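Local coordinates for protein putative mandelate racemase/muconate lactonizing enzyme (Bordetella bronchiseptica, PDB 3DDM) that is of unknown specific function but belongs to the mandelate racemase/muconate lactonizing enzyme family of the enolase superfamily, at residues V15-V19 against A70-E74; R38-V43 against G55-N60; P112-A116 against L282-G286. The protein carries 1 engineered substitution. All coordinates share one frame. Numbering follows the deposited sequence.

Contact 1 (V15-V19 against A70-E74)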
loop_
_atom_site.group_PDB
_atom_site.type_symbol
_atom_site.label_atom_id
_atom_site.label_comp_id
_atom_site.label_asym_id
_atom_site.label_seq_id
_atom_site.Cartn_x
_atom_site.Cartn_y
_atom_site.Cartn_z
ATOM N N VAL A 15 -14.598 -17.869 5.901
ATOM C CA VAL A 15 -13.706 -16.852 6.457
ATOM C C VAL A 15 -14.419 -15.507 6.511
ATOM O O VAL A 15 -14.726 -14.920 5.474
ATOM C CB VAL A 15 -12.435 -16.706 5.597
ATOM C CG1 VAL A 15 -11.526 -15.653 6.193
ATOM C CG2 VAL A 15 -11.718 -18.038 5.490
ATOM N N ARG A 16 -14.682 -15.011 7.714
ATOM C CA ARG A 16 -15.376 -13.733 7.847
ATOM C C ARG A 16 -14.572 -12.690 8.602
ATOM O O ARG A 16 -13.773 -13.017 9.484
ATOM C CB ARG A 16 -16.730 -13.931 8.539
ATOM C CG ARG A 16 -17.576 -15.017 7.904
ATOM C CD ARG A 16 -19.016 -15.019 8.415
ATOM N NE ARG A 16 -19.762 -13.839 7.975
ATOM C CZ ARG A 16 -21.090 -13.726 8.022
ATOM N NH1 ARG A 16 -21.834 -14.727 8.493
ATOM N NH2 ARG A 16 -21.673 -12.608 7.594
ATOM N N ALA A 17 -14.790 -11.430 8.244
ATOM C CA ALA A 17 -14.105 -10.319 8.886
ATOM C C ALA A 17 -15.144 -9.394 9.498
ATOM O O ALA A 17 -16.155 -9.096 8.871
ATOM C CB ALA A 17 -13.274 -9.564 7.869
ATOM N N HIS A 18 -14.903 -8.954 10.729
ATOM C CA HIS A 18 -15.833 -8.056 11.398
ATOM C C HIS A 18 -15.108 -6.789 11.779
ATOM O O HIS A 18 -14.018 -6.836 12.352
ATOM C CB HIS A 18 -16.405 -8.707 12.654
ATOM C CG HIS A 18 -16.892 -10.101 12.432
ATOM N ND1 HIS A 18 -16.110 -11.208 12.680
ATOM C CD2 HIS A 18 -18.053 -10.566 11.917
ATOM C CE1 HIS A 18 -16.767 -12.297 12.327
ATOM N NE2 HIS A 18 -17.948 -11.936 11.859
ATOM N N VAL A 19 -15.714 -5.653 11.457
ATOM C CA VAL A 19 -15.113 -4.368 11.772
ATOM C C VAL A 19 -15.824 -3.714 12.950
ATOM O O VAL A 19 -17.035 -3.827 13.096
ATOM C CB VAL A 19 -15.179 -3.411 10.570
ATOM C CG1 VAL A 19 -14.461 -2.116 10.907
ATOM C CG2 VAL A 19 -14.569 -4.072 9.342
ATOM N N ALA A 70 -10.847 -5.448 5.887
ATOM C CA ALA A 70 -11.824 -6.508 6.084
ATOM C C ALA A 70 -12.290 -6.969 4.706
ATOM O O ALA A 70 -12.472 -8.161 4.482
ATOM C CB ALA A 70 -12.993 -6.001 6.905
ATOM N N ARG A 71 -12.466 -6.033 3.775
ATOM C CA ARG A 71 -12.883 -6.393 2.423
ATOM C C ARG A 71 -11.827 -7.279 1.777
ATOM O O ARG A 71 -12.154 -8.284 1.145
ATOM C CB ARG A 71 -13.099 -5.154 1.548
ATOM C CG ARG A 71 -14.382 -4.387 1.829
ATOM C CD ARG A 71 -15.621 -5.280 1.669
ATOM N NE ARG A 71 -16.048 -5.489 0.276
ATOM C CZ ARG A 71 -16.922 -6.422 -0.113
ATOM N NH1 ARG A 71 -17.469 -7.249 0.779
ATOM N NH2 ARG A 71 -17.260 -6.523 -1.394
ATOM N N LEU A 72 -10.558 -6.907 1.931
ATOM C CA LEU A 72 -9.472 -7.698 1.358
ATOM C C LEU A 72 -9.539 -9.140 1.832
ATOM O O LEU A 72 -9.363 -10.072 1.037
ATOM C CB LEU A 72 -8.106 -7.114 1.735
ATOM C CG LEU A 72 -7.631 -5.905 0.922
ATOM C CD1 LEU A 72 -6.249 -5.494 1.391
ATOM C CD2 LEU A 72 -7.611 -6.252 -0.557
ATOM N N VAL A 73 -9.792 -9.318 3.128
ATOM C CA VAL A 73 -9.876 -10.650 3.715
ATOM C C VAL A 73 -11.013 -11.473 3.115
ATOM O O VAL A 73 -10.827 -12.643 2.776
ATOM C CB VAL A 73 -10.057 -10.572 5.251
ATOM C CG1 VAL A 73 -10.412 -11.947 5.820
ATOM C CG2 VAL A 73 -8.784 -10.065 5.883
ATOM N N GLU A 74 -12.182 -10.859 2.969
ATOM C CA GLU A 74 -13.334 -11.566 2.423
ATOM C C GLU A 74 -13.367 -11.690 0.892
ATOM O O GLU A 74 -13.813 -12.706 0.370
ATOM C CB GLU A 74 -14.635 -10.924 2.931
ATOM C CG GLU A 74 -14.784 -10.968 4.457
ATOM C CD GLU A 74 -16.121 -10.415 4.970
ATOM O OE1 GLU A 74 -16.521 -9.306 4.543
ATOM O OE2 GLU A 74 -16.765 -11.084 5.815
#
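Ala17 presses its methyl group into the flank of helix 65-81, with CB 3.7 Å from Ala70 CB and 4.3 Å from Val73 CG1. It is the central point of a strand-on-helix contact in which 15-19 and 70-74 run almost antiparallel, their axes 171° apart in direction and 7.5 Å apart at closest approach. Before and after it along the strand, Val15 CG1 meets Val73 CG1 at 3.9 Å and Val19 CG2 meets Ala70 CB at 3.5 Å, so Ala70 and Val73, one helical turn apart, meet three alternate residues of the strand, Ala17 pointing at the helix and the valines sideways. Arg16 and His18 point their CB atoms away from the helix. This is the sheet-against-helix packing of the N-terminal capping domain of the enolase superfamily; Val43 of the neighbouring strand and Leu120 of helix 110-131 extend the same apolar layer. One polar link is added at the margin: Ala17 N donates to Glu74 OE2 at 3.1 Å and 172°. Strand 14-23 is an outermost strand of its sheet within the chain, and here a carboxylate rather than another strand takes up an outward-facing amide, a directional charged-acceptor bond on otherwise small, apolar packing.

Contact 2 (R38-V43 against G55-N60)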
loop_
_atom_site.group_PDB
_atom_site.type_symbol
_atom_site.label_atom_id
_atom_site.label_comp_id
_atom_site.label_asym_id
_atom_site.label_seq_id
_atom_site.Cartn_x
_atom_site.Cartn_y
_atom_site.Cartn_z
ATOM N N ARG A 38 -11.410 4.312 17.985
ATOM C CA ARG A 38 -10.476 3.196 17.930
ATOM C C ARG A 38 -11.082 2.121 17.037
ATOM O O ARG A 38 -12.149 1.592 17.332
ATOM C CB ARG A 38 -10.250 2.648 19.338
ATOM C CG ARG A 38 -9.926 3.733 20.365
ATOM C CD ARG A 38 -8.511 3.613 20.907
ATOM N NE ARG A 38 -7.510 3.718 19.853
ATOM C CZ ARG A 38 -6.285 3.207 19.935
ATOM N NH1 ARG A 38 -5.902 2.553 21.023
ATOM N NH2 ARG A 38 -5.443 3.348 18.920
ATOM N N PRO A 39 -10.410 1.791 15.922
ATOM C CA PRO A 39 -10.900 0.776 14.988
ATOM C C PRO A 39 -10.355 -0.612 15.282
ATOM O O PRO A 39 -9.420 -0.768 16.051
ATOM C CB PRO A 39 -10.411 1.300 13.650
ATOM C CG PRO A 39 -9.046 1.792 14.011
ATOM C CD PRO A 39 -9.252 2.503 15.351
ATOM N N ALA A 40 -10.945 -1.621 14.658
ATOM C CA ALA A 40 -10.497 -2.994 14.839
ATOM C C ALA A 40 -11.099 -3.917 13.776
ATOM O O ALA A 40 -12.218 -3.701 13.308
ATOM C CB ALA A 40 -10.873 -3.485 16.219
ATOM N N VAL A 41 -10.340 -4.929 13.374
ATOM C CA VAL A 41 -10.827 -5.898 12.398
ATOM C C VAL A 41 -10.481 -7.276 12.930
ATOM O O VAL A 41 -9.311 -7.654 12.993
ATOM C CB VAL A 41 -10.178 -5.721 11.007
ATOM C CG1 VAL A 41 -10.687 -6.794 10.064
ATOM C CG2 VAL A 41 -10.514 -4.364 10.444
ATOM N N LEU A 42 -11.503 -8.013 13.346
ATOM C CA LEU A 42 -11.306 -9.358 13.870
ATOM C C LEU A 42 -11.680 -10.348 12.774
ATOM O O LEU A 42 -12.638 -10.137 12.028
ATOM C CB LEU A 42 -12.176 -9.578 15.114
ATOM C CG LEU A 42 -12.004 -8.574 16.271
ATOM C CD1 LEU A 42 -12.909 -8.973 17.440
ATOM C CD2 LEU A 42 -10.547 -8.524 16.720
ATOM N N VAL A 43 -10.909 -11.419 12.651
ATOM C CA VAL A 43 -11.206 -12.417 11.631
ATOM C C VAL A 43 -11.403 -13.779 12.259
ATOM O O VAL A 43 -10.736 -14.123 13.244
ATOM C CB VAL A 43 -10.087 -12.496 10.569
ATOM C CG1 VAL A 43 -10.145 -11.267 9.674
ATOM C CG2 VAL A 43 -8.730 -12.580 11.248
ATOM N N GLY A 55 -8.481 -14.231 14.860
ATOM C CA GLY A 55 -7.302 -13.414 14.644
ATOM C C GLY A 55 -7.652 -11.938 14.535
ATOM O O GLY A 55 -8.829 -11.559 14.566
ATOM N N GLU A 56 -6.626 -11.101 14.408
ATOM C CA GLU A 56 -6.820 -9.660 14.280
ATOM C C GLU A 56 -5.951 -9.118 13.150
ATOM O O GLU A 56 -4.829 -9.570 12.948
ATOM C CB GLU A 56 -6.458 -8.941 15.591
ATOM C CG GLU A 56 -6.922 -7.490 15.612
ATOM C CD GLU A 56 -6.821 -6.819 16.984
ATOM O OE1 GLU A 56 -7.142 -7.466 18.005
ATOM O OE2 GLU A 56 -6.438 -5.627 17.035
ATOM N N VAL A 57 -6.475 -8.164 12.396
ATOM C CA VAL A 57 -5.701 -7.570 11.319
ATOM C C VAL A 57 -5.381 -6.138 11.714
ATOM O O VAL A 57 -6.286 -5.335 11.929
ATOM C CB VAL A 57 -6.475 -7.551 9.986
ATOM C CG1 VAL A 57 -5.637 -6.860 8.918
ATOM C CG2 VAL A 57 -6.814 -8.967 9.559
ATOM N N TRP A 58 -4.092 -5.831 11.826
ATOM C CA TRP A 58 -3.645 -4.492 12.186
ATOM C C TRP A 58 -4.384 -3.464 11.335
ATOM O O TRP A 58 -4.555 -3.653 10.117
ATOM C CB TRP A 58 -2.146 -4.357 11.937
ATOM C CG TRP A 58 -1.592 -3.030 12.360
ATOM C CD1 TRP A 58 -1.163 -2.680 13.612
ATOM C CD2 TRP A 58 -1.449 -1.859 11.545
ATOM N NE1 TRP A 58 -0.765 -1.365 13.627
ATOM C CE2 TRP A 58 -0.928 -0.836 12.372
ATOM C CE3 TRP A 58 -1.715 -1.573 10.198
ATOM C CZ2 TRP A 58 -0.663 0.454 11.894
ATOM C CZ3 TRP A 58 -1.456 -0.294 9.725
ATOM C CH2 TRP A 58 -0.933 0.705 10.572
ATOM N N CYS A 59 -4.821 -2.374 11.956
ATOM C CA CYS A 59 -5.526 -1.359 11.188
ATOM C C CYS A 59 -5.584 -0.000 11.862
ATOM O O CYS A 59 -6.541 0.747 11.668
ATOM C CB CYS A 59 -6.952 -1.832 10.878
ATOM S SG CYS A 59 -8.080 -1.794 12.297
ATOM N N ASN A 60 -4.574 0.344 12.645
ATOM C CA ASN A 60 -4.621 1.640 13.313
ATOM C C ASN A 60 -4.614 2.805 12.338
ATOM O O ASN A 60 -5.375 3.748 12.503
ATOM C CB ASN A 60 -3.477 1.780 14.320
ATOM C CG ASN A 60 -3.719 0.970 15.581
ATOM O OD1 ASN A 60 -4.773 1.084 16.209
ATOM N ND2 ASN A 60 -2.745 0.148 15.956
#
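This is the antiparallel pairing of a beta hairpin, strand 37-46 with strand 52-56, in the three-stranded sheet of the N-terminal domain, carried on into the loop that follows the second strand. Val43 and Gly55 form a hydrogen-bonded pair, with Val43 N to Gly55 O and Gly55 N to Val43 O both 2.8 Å. Leu42 and Glu56 are the next, non-hydrogen-bonded pair, and beyond them Val57 N donates to Val41 O at 2.9 Å. In this meander of the enolase-superfamily capping domain, strand 37-46 is the middle strand, paired on its other edge with 14-23. The chains then diverge, and side chains fill the gap: Cys59 SG lies 3.7 Å from Ala40 CA, 4.0 Å from Val41 CG2 and 4.1 Å from Pro39 CG. Val43 CG1 packs on Val57 CG2 at 4.0 Å, on the face where Val73 of helix 65-81 also lies. On the other face, Leu42 CD2 approaches Glu56 OE1 at 3.8 Å, while the Glu56 carboxylate accepts hydrogen bonds from Gly315 N and Ala312 N in the C-terminal domain.

Contact 3 (P112-A116 against L282-G286)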
loop_
_atom_site.group_PDB
_atom_site.type_symbol
_atom_site.label_atom_id
_atom_site.label_comp_id
_atom_site.label_asym_id
_atom_site.label_seq_id
_atom_site.Cartn_x
_atom_site.Cartn_y
_atom_site.Cartn_z
ATOM N N PRO A 112 -1.700 -3.372 3.381
ATOM C CA PRO A 112 -3.038 -3.913 3.629
ATOM C C PRO A 112 -3.071 -5.432 3.468
ATOM O O PRO A 112 -3.617 -6.150 4.313
ATOM C CB PRO A 112 -3.887 -3.204 2.582
ATOM C CG PRO A 112 -3.235 -1.869 2.505
ATOM C CD PRO A 112 -1.765 -2.211 2.475
ATOM N N LEU A 113 -2.482 -5.921 2.381
ATOM C CA LEU A 113 -2.440 -7.356 2.122
ATOM C C LEU A 113 -1.642 -8.121 3.178
ATOM O O LEU A 113 -2.086 -9.162 3.651
ATOM C CB LEU A 113 -1.846 -7.619 0.741
ATOM C CG LEU A 113 -2.742 -7.326 -0.459
ATOM C CD1 LEU A 113 -1.875 -7.204 -1.705
ATOM C CD2 LEU A 113 -3.790 -8.424 -0.606
ATOM N N ALA A 114 -0.465 -7.624 3.545
ATOM C CA ALA A 114 0.335 -8.313 4.557
ATOM C C ALA A 114 -0.442 -8.402 5.867
ATOM O O ALA A 114 -0.467 -9.449 6.531
ATOM C CB ALA A 114 1.632 -7.588 4.786
ATOM N N GLN A 115 -1.075 -7.288 6.221
ATOM C CA GLN A 115 -1.853 -7.176 7.438
ATOM C C GLN A 115 -3.024 -8.158 7.443
ATOM O O GLN A 115 -3.245 -8.894 8.423
ATOM C CB GLN A 115 -2.332 -5.730 7.590
ATOM C CG GLN A 115 -1.243 -4.783 8.103
ATOM C CD GLN A 115 -1.180 -3.450 7.357
ATOM O OE1 GLN A 115 -2.196 -2.800 7.115
ATOM N NE2 GLN A 115 0.027 -3.035 7.009
ATOM N N ALA A 116 -3.775 -8.185 6.350
ATOM C CA ALA A 116 -4.892 -9.112 6.269
ATOM C C ALA A 116 -4.344 -10.535 6.372
ATOM O O ALA A 116 -4.920 -11.378 7.057
ATOM C CB ALA A 116 -5.641 -8.923 4.958
ATOM N N LEU A 282 3.276 -8.966 14.933
ATOM C CA LEU A 282 2.683 -10.161 14.348
ATOM C C LEU A 282 1.316 -9.964 13.695
ATOM O O LEU A 282 0.922 -10.769 12.858
ATOM C CB LEU A 282 2.668 -11.302 15.377
ATOM C CG LEU A 282 1.363 -11.817 15.961
ATOM C CD1 LEU A 282 1.644 -13.062 16.759
ATOM C CD2 LEU A 282 0.738 -10.754 16.831
ATOM N N ALA A 283 0.609 -8.892 14.047
ATOM C CA ALA A 283 -0.700 -8.618 13.427
ATOM C C ALA A 283 -0.535 -7.742 12.169
ATOM O O ALA A 283 -1.465 -7.579 11.373
ATOM C CB ALA A 283 -1.631 -7.936 14.417
ATOM N N LYS A 284 0.661 -7.185 11.999
ATOM C CA LYS A 284 0.950 -6.345 10.850
ATOM C C LYS A 284 1.571 -7.202 9.754
ATOM O O LYS A 284 1.230 -7.056 8.579
ATOM C CB LYS A 284 1.909 -5.227 11.245
ATOM C CG LYS A 284 1.411 -3.834 10.904
ATOM C CD LYS A 284 2.372 -2.763 11.401
ATOM C CE LYS A 284 2.134 -1.453 10.695
ATOM N NZ LYS A 284 3.235 -0.483 10.932
ATOM N N TRP A 285 2.479 -8.099 10.142
ATOM C CA TRP A 285 3.126 -8.983 9.174
ATOM C C TRP A 285 3.484 -10.398 9.663
ATOM O O TRP A 285 3.846 -10.615 10.824
ATOM C CB TRP A 285 4.405 -8.345 8.609
ATOM C CG TRP A 285 5.113 -9.296 7.690
ATOM C CD1 TRP A 285 4.815 -9.543 6.376
ATOM C CD2 TRP A 285 6.123 -10.256 8.057
ATOM N NE1 TRP A 285 5.570 -10.601 5.903
ATOM C CE2 TRP A 285 6.379 -11.055 6.912
ATOM C CE3 TRP A 285 6.830 -10.521 9.242
ATOM C CZ2 TRP A 285 7.314 -12.101 6.919
ATOM C CZ3 TRP A 285 7.760 -11.563 9.250
ATOM C CH2 TRP A 285 7.992 -12.340 8.089
ATOM N N GLY A 286 3.380 -11.351 8.739
ATOM C CA GLY A 286 3.731 -12.733 9.006
ATOM C C GLY A 286 2.917 -13.557 9.980
ATOM O O GLY A 286 2.793 -14.774 9.808
HETATM O O HOH W 1 2.118 -11.016 6.456
#
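Backbone meets backbone here: the helix 112-116 comes up against the 282-286 loop with Gln115 CA just 4.5 Å from Lys284 CA and Ala114 CA 5.4 Å from Trp285 CA. The closest touch is a CA-H...O contact from Gln115 CA to Lys284 O, 3.3 Å. A water ties the two together, donating to Ala114 O at 3.0 Å and accepting from Gly286 N at 2.6 Å. The loop follows barrel strand 275-278 and leads into helix 287-300, a strand-to-helix connection of the TIM-barrel-like C-terminal domain, whereas helix 110-131 belongs to the N-terminal domain, so this is an interdomain seam. Ala114 CB sits at the edge of the Trp285 ring, 4.1 Å from CD1. Gln115 CG packs on Lys284 CG at 4.0 Å, but their polar ends part. Gln115 OE1 accepts from Arg69, while Lys284 NZ makes a salt bridge with Glu258 and a hydrogen bond to Gln106 O of the second subunit.

How the contacts relate
Contacts 1 and 2 lie in the N-terminal domain with centres about 10 Å apart, and contact 2 is nested in the loop closed by contact 1. Strands 14-23 and 37-46 are sheet neighbours, with His18 N 2.9 Å from Leu42 O in a probable hydrogen bond. Contact 3 follows in series, its centre about 13 Å from contact 1 and 10 Å from contact 2. Helix 65-81 lies between the sheet and helix 110-131: Val73 CG1 packs on Val43 CG1 at 3.9 Å, and Val73 CG2 on Ala116 CB at 3.5 Å. The loop after strand 52-56 meets the barrel loop, Trp58 in cation-pi contact with Lys284. Together they run from the capping domain's sheet to the barrel.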